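Local structure of carbon dioxide concentrating mechanism protein (Nostoc sp., 4N8X) at residues Asn46-Gly51 with Val80-Thr85; Met1-Val6 with Trp55-Arg60. The protein probably forms the pentameric vertices of the carboxysome shell, the polyhedral compartment in which cyanobacteria sequester RuBisCO. All coordinates share one frame; numbering follows the deposited sequence.

Contact 1: residues Asn46-Gly51 with Val80-Thr85; sequences NSVGAG and VAIIDT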
loop_
_atom_site.group_PDB
_atom_site.type_symbol
_atom_site.label_atom_id
_atom_site.label_comp_id
_atom_site.label_asym_id
_atom_site.label_seq_id
_atom_site.Cartn_x
_atom_site.Cartn_y
_atom_site.Cartn_z
ATOM N N ASN A 46 9.177 14.943 12.666
ATOM C CA ASN A 46 10.446 15.541 13.043
ATOM C C ASN A 46 10.739 16.809 12.254
ATOM O O ASN A 46 11.754 17.449 12.464
ATOM C CB ASN A 46 11.588 14.522 12.945
ATOM C CG ASN A 46 11.678 13.857 11.579
ATOM O OD1 ASN A 46 11.688 14.524 10.538
ATOM N ND2 ASN A 46 11.735 12.531 11.578
ATOM N N SER A 47 9.810 17.204 11.383
ATOM C CA SER A 47 10.092 18.282 10.430
ATOM C C SER A 47 9.049 19.399 10.497
ATOM O O SER A 47 9.298 20.520 10.116
ATOM C CB SER A 47 10.119 17.678 9.006
ATOM O OG SER A 47 9.650 18.584 8.025
ATOM N N VAL A 48 7.849 19.084 10.941
ATOM C CA VAL A 48 6.778 20.064 10.820
ATOM C C VAL A 48 6.419 20.699 12.172
ATOM O O VAL A 48 6.303 21.899 12.304
ATOM C CB VAL A 48 5.551 19.412 10.147
ATOM C CG1 VAL A 48 4.301 20.254 10.374
ATOM C CG2 VAL A 48 5.822 19.204 8.642
ATOM N N GLY A 49 6.239 19.878 13.191
ATOM C CA GLY A 49 6.007 20.436 14.508
ATOM C C GLY A 49 4.565 20.836 14.778
ATOM O O GLY A 49 4.295 21.957 15.238
ATOM N N ALA A 50 3.643 19.901 14.557
ATOM C CA ALA A 50 2.212 20.131 14.756
ATOM C C ALA A 50 1.839 20.036 16.238
ATOM O O ALA A 50 2.530 19.357 17.028
ATOM C CB ALA A 50 1.376 19.146 13.925
ATOM N N GLY A 51 0.772 20.737 16.630
ATOM C CA GLY A 51 0.420 20.810 18.038
ATOM C C GLY A 51 -0.885 20.108 18.261
ATOM O O GLY A 51 -1.448 19.580 17.305
ATOM N N VAL A 80 3.524 16.033 7.106
ATOM C CA VAL A 80 4.235 16.836 6.132
ATOM C C VAL A 80 3.742 18.269 6.085
ATOM O O VAL A 80 4.420 19.154 5.558
ATOM C CB VAL A 80 4.264 16.189 4.696
ATOM C CG1 VAL A 80 4.879 14.801 4.743
ATOM C CG2 VAL A 80 2.851 16.107 4.048
ATOM N N ALA A 81 2.561 18.508 6.635
ATOM C CA ALA A 81 1.997 19.855 6.572
ATOM C C ALA A 81 0.939 20.025 7.652
ATOM O O ALA A 81 0.280 19.057 8.020
ATOM C CB ALA A 81 1.382 20.092 5.181
ATOM N N ILE A 82 0.788 21.250 8.151
ATOM C CA ILE A 82 -0.348 21.607 8.999
ATOM C C ILE A 82 -1.360 22.366 8.125
ATOM O O ILE A 82 -1.013 23.310 7.403
ATOM C CB ILE A 82 0.085 22.512 10.175
ATOM C CG1 ILE A 82 1.015 21.747 11.117
ATOM C CG2 ILE A 82 -1.151 23.121 10.927
ATOM C CD1 ILE A 82 1.973 22.674 11.942
ATOM N N ILE A 83 -2.612 21.946 8.167
ATOM C CA ILE A 83 -3.634 22.564 7.325
ATOM C C ILE A 83 -4.203 23.790 8.004
ATOM O O ILE A 83 -4.538 23.728 9.199
ATOM C CB ILE A 83 -4.774 21.565 7.046
ATOM C CG1 ILE A 83 -4.226 20.326 6.321
ATOM C CG2 ILE A 83 -5.804 22.216 6.178
ATOM C CD1 ILE A 83 -5.061 19.104 6.523
ATOM N N ASP A 84 -4.316 24.893 7.251
ATOM C CA ASP A 84 -5.022 26.079 7.698
ATOM C C ASP A 84 -6.480 26.059 7.255
ATOM O O ASP A 84 -7.398 26.395 8.024
ATOM C CB ASP A 84 -4.435 27.309 7.018
ATOM C CG ASP A 84 -3.098 27.689 7.551
ATOM O OD1 ASP A 84 -2.733 27.238 8.655
ATOM O OD2 ASP A 84 -2.422 28.464 6.849
ATOM N N THR A 85 -6.678 25.793 5.965
ATOM C CA THR A 85 -8.013 25.806 5.380
ATOM C C THR A 85 -8.112 24.728 4.318
ATOM O O THR A 85 -7.128 24.388 3.654
ATOM C CB THR A 85 -8.374 27.154 4.725
ATOM O OG1 THR A 85 -7.501 27.396 3.613
ATOM C CG2 THR A 85 -8.262 28.310 5.700
#

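Contact 2: residues Met1-Val6 with Trp55-Arg60; sequences MQIAKV and WVLISR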
loop_
_atom_site.group_PDB
_atom_site.type_symbol
_atom_site.label_atom_id
_atom_site.label_comp_id
_atom_site.label_asym_id
_atom_site.label_seq_id
_atom_site.Cartn_x
_atom_site.Cartn_y
_atom_site.Cartn_z
ATOM N N MET A 1 -1.889 11.949 0.039
ATOM C CA MET A 1 -1.799 12.157 1.466
ATOM C C MET A 1 -3.178 12.124 2.103
ATOM O O MET A 1 -4.148 12.512 1.485
ATOM C CB MET A 1 -1.179 13.528 1.745
ATOM C CG MET A 1 0.313 13.635 1.384
ATOM S SD MET A 1 0.606 13.675 -0.387
ATOM C CE MET A 1 0.244 15.405 -0.840
ATOM N N GLN A 2 -3.251 11.677 3.350
ATOM C CA GLN A 2 -4.496 11.682 4.096
ATOM C C GLN A 2 -4.497 12.837 5.065
ATOM O O GLN A 2 -3.443 13.297 5.503
ATOM C CB GLN A 2 -4.692 10.340 4.856
ATOM C CG GLN A 2 -5.007 9.109 3.938
ATOM C CD GLN A 2 -6.212 9.316 2.981
ATOM O OE1 GLN A 2 -7.381 9.092 3.352
ATOM N NE2 GLN A 2 -5.922 9.705 1.737
ATOM N N ILE A 3 -5.698 13.266 5.445
ATOM C CA ILE A 3 -5.916 14.318 6.438
ATOM C C ILE A 3 -6.147 13.630 7.777
ATOM O O ILE A 3 -6.861 12.637 7.842
ATOM C CB ILE A 3 -7.199 15.126 6.045
ATOM C CG1 ILE A 3 -6.979 15.816 4.710
ATOM C CG2 ILE A 3 -7.601 16.207 7.103
ATOM C CD1 ILE A 3 -8.258 16.192 4.035
ATOM N N ALA A 4 -5.533 14.127 8.838
ATOM C CA ALA A 4 -5.715 13.548 10.165
ATOM C C ALA A 4 -5.621 14.642 11.224
ATOM O O ALA A 4 -5.159 15.726 10.933
ATOM C CB ALA A 4 -4.689 12.471 10.409
ATOM N N LYS A 5 -6.069 14.348 12.445
ATOM C CA LYS A 5 -6.049 15.305 13.552
ATOM C C LYS A 5 -5.073 14.808 14.611
ATOM O O LYS A 5 -5.070 13.619 14.991
ATOM C CB LYS A 5 -7.462 15.447 14.140
ATOM C CG LYS A 5 -7.656 16.443 15.296
ATOM C CD LYS A 5 -9.080 16.243 15.904
ATOM C CE LYS A 5 -9.393 17.244 17.026
ATOM N NZ LYS A 5 -10.771 17.038 17.639
ATOM N N VAL A 6 -4.221 15.707 15.069
ATOM C CA VAL A 6 -3.232 15.383 16.095
ATOM C C VAL A 6 -3.934 15.182 17.421
ATOM O O VAL A 6 -4.522 16.101 17.987
ATOM C CB VAL A 6 -2.184 16.504 16.239
ATOM C CG1 VAL A 6 -1.184 16.165 17.361
ATOM C CG2 VAL A 6 -1.414 16.639 14.917
ATOM N N TRP A 55 -5.203 19.827 12.423
ATOM C CA TRP A 55 -5.287 18.995 11.235
ATOM C C TRP A 55 -3.979 19.047 10.435
ATOM O O TRP A 55 -3.390 20.108 10.209
ATOM C CB TRP A 55 -6.456 19.465 10.358
ATOM C CG TRP A 55 -7.822 19.106 10.924
ATOM C CD1 TRP A 55 -8.151 18.942 12.240
ATOM C CD2 TRP A 55 -9.026 18.864 10.174
ATOM N NE1 TRP A 55 -9.504 18.616 12.361
ATOM C CE2 TRP A 55 -10.054 18.563 11.111
ATOM C CE3 TRP A 55 -9.336 18.892 8.811
ATOM C CZ2 TRP A 55 -11.373 18.282 10.720
ATOM C CZ3 TRP A 55 -10.666 18.597 8.423
ATOM C CH2 TRP A 55 -11.654 18.306 9.383
ATOM N N VAL A 56 -3.544 17.890 9.970
ATOM C CA VAL A 56 -2.281 17.787 9.282
ATOM C C VAL A 56 -2.477 16.856 8.081
ATOM O O VAL A 56 -3.457 16.125 8.021
ATOM C CB VAL A 56 -1.215 17.183 10.221
ATOM C CG1 VAL A 56 -0.945 18.134 11.390
ATOM C CG2 VAL A 56 -1.690 15.822 10.760
ATOM N N LEU A 57 -1.547 16.921 7.130
ATOM C CA LEU A 57 -1.453 15.937 6.077
ATOM C C LEU A 57 -0.393 14.900 6.457
ATOM O O LEU A 57 0.701 15.254 6.912
ATOM C CB LEU A 57 -1.042 16.617 4.782
ATOM C CG LEU A 57 -2.077 17.574 4.254
ATOM C CD1 LEU A 57 -1.441 18.374 3.149
ATOM C CD2 LEU A 57 -3.208 16.714 3.681
ATOM N N ILE A 58 -0.722 13.640 6.215
ATOM C CA ILE A 58 0.182 12.516 6.431
ATOM C C ILE A 58 0.578 11.933 5.062
ATOM O O ILE A 58 -0.283 11.670 4.234
ATOM C CB ILE A 58 -0.547 11.408 7.170
ATOM C CG1 ILE A 58 -1.048 11.870 8.562
ATOM C CG2 ILE A 58 0.405 10.204 7.400
ATOM C CD1 ILE A 58 -1.770 10.687 9.322
ATOM N N SER A 59 1.879 11.744 4.828
ATOM C CA SER A 59 2.364 10.995 3.676
ATOM C C SER A 59 2.750 9.621 4.159
ATOM O O SER A 59 3.381 9.495 5.225
ATOM C CB SER A 59 3.571 11.717 3.071
ATOM O OG SER A 59 3.122 12.754 2.222
ATOM N N ARG A 60 2.381 8.586 3.405
ATOM C CA ARG A 60 2.654 7.198 3.855
ATOM C C ARG A 60 3.559 6.475 2.878
ATOM O O ARG A 60 3.688 6.892 1.709
ATOM C CB ARG A 60 1.326 6.408 4.126
ATOM C CG ARG A 60 1.461 4.942 4.775
ATOM C CD ARG A 60 0.993 4.750 6.291
ATOM N NE ARG A 60 1.430 3.469 6.900
ATOM C CZ ARG A 60 1.101 2.989 8.123
ATOM N NH1 ARG A 60 0.293 3.641 8.968
ATOM N NH2 ARG A 60 1.608 1.808 8.517
HETATM O O HOH W 1 -11.404 18.770 15.004
#

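Contact 1: residues Asn46-Gly51 with Val80-Thr85
Val48 and Ile82 carry this contact, their side chains lying alongside one another and pointing opposite ways. CG1 of Val48 lies 3.7 Å from CG1 of Ile82 and at a similar distance from its CD1, so one methyl group rests against the CG1-CD1 arm of the isoleucine. With CG1 of Val48 anti to its backbone N (chi1 163°), that methyl is directed at Ile82, and CG2 drops onto the backbone, 3.4 Å from the carbonyl O of Val80. Ala50 adds a second apolar surface: its CB packs 3.8 Å from CG1 of Ile82, and its CA is equally close to CD1 of Ile82. No hydrogen bond joins 46-51 to the strand residues.

The loop is shaped from within. The carboxylate of Asp45 accepts hydrogen bonds from the backbone N-H groups of Val48, Gly49 and Ala50, OD1 taking the first two and OD2 the third, while Gly49, at phi 83° and psi 53°, turns the chain between the two packing residues. On the strand side, Ala81 and Ile82 belong to an antiparallel ladder with a strand of a neighbouring subunit, and the carbonyl O of Ile82 is hydrogen-bonded to Ser12 OG of that subunit. The contact therefore lays a loop, folded around one carboxylate, over an interface strand of the pentamer, and its cohesion probably rests on dispersion and on burying Ile82.

Contact 2: residues Met1-Val6 with Trp55-Arg60
Gln2-Val6 and Trp55-Arg60 run as antiparallel neighbours in the sheet, their axes 4.6 Å apart and their N-to-C directions 134° apart, well short of straight antiparallel, with Gln2-Ile58 and Ala4-Val56 as the hydrogen-bonded pairs. The bond from Ile58 N to Gln2 O is short and straight, 2.8 Å at 169°, whereas the return bond from Gln2 N to Ile58 O is longer and more bent.

On the face shared by Ile3, Lys5, Trp55 and Leu57, CG2 of Ile3 approaches CE3 of Trp55 to 3.6 Å, and CG of Lys5 lies 4.0 Å from CD1 of Trp55, each meeting the ring obliquely. Lys5, with CG anti to its backbone N (chi1 -178°) and extended beyond, carries NZ past the indole to a water that accepts a bond from Trp55 NE1 and a weak one from NZ. Tyr94 stacks on the same indole. On the other face, CB of Ala4 packs 3.6 Å from CD1 of Ile58. Val6 crosses Val56 at about a right angle, CG2 of Val6 lying 3.9 Å from CG1 of Val56.

An alanine in place of Trp55 would probably uncover Ile3 and the aliphatic part of Lys5, and leave Tyr94 without its stacking partner. Paired backbone bonds thus fix the register of these barrel strands, while apolar side chains pack on both faces and Lys5 and Trp55 share a water, weakly on the lysine side.

Overall arrangement
Contacts 1 and 2 have centres about 9 Å apart and are joined through neighbouring strands of the same sheet. Strand 55-60 lies between 2-11 and 77-88: Val80 N is 2.9 Å from Leu57 O, and Ile83 N is likewise 2.9 Å from Trp55 O, both probable hydrogen bonds. The loop of contact 1 also reaches across, Gly51 O packing 3.3 Å from CB of Val6, while Ala50 touches both Val6 and Val56. In sequence the two contacts interleave, and both touch a neighbouring subunit. There Met1 N hydrogen-bonds to Asp76 and Glu41 of that chain, so Met1, next to strand 2-11, and strand 77-88 itself both serve the pentamer interface.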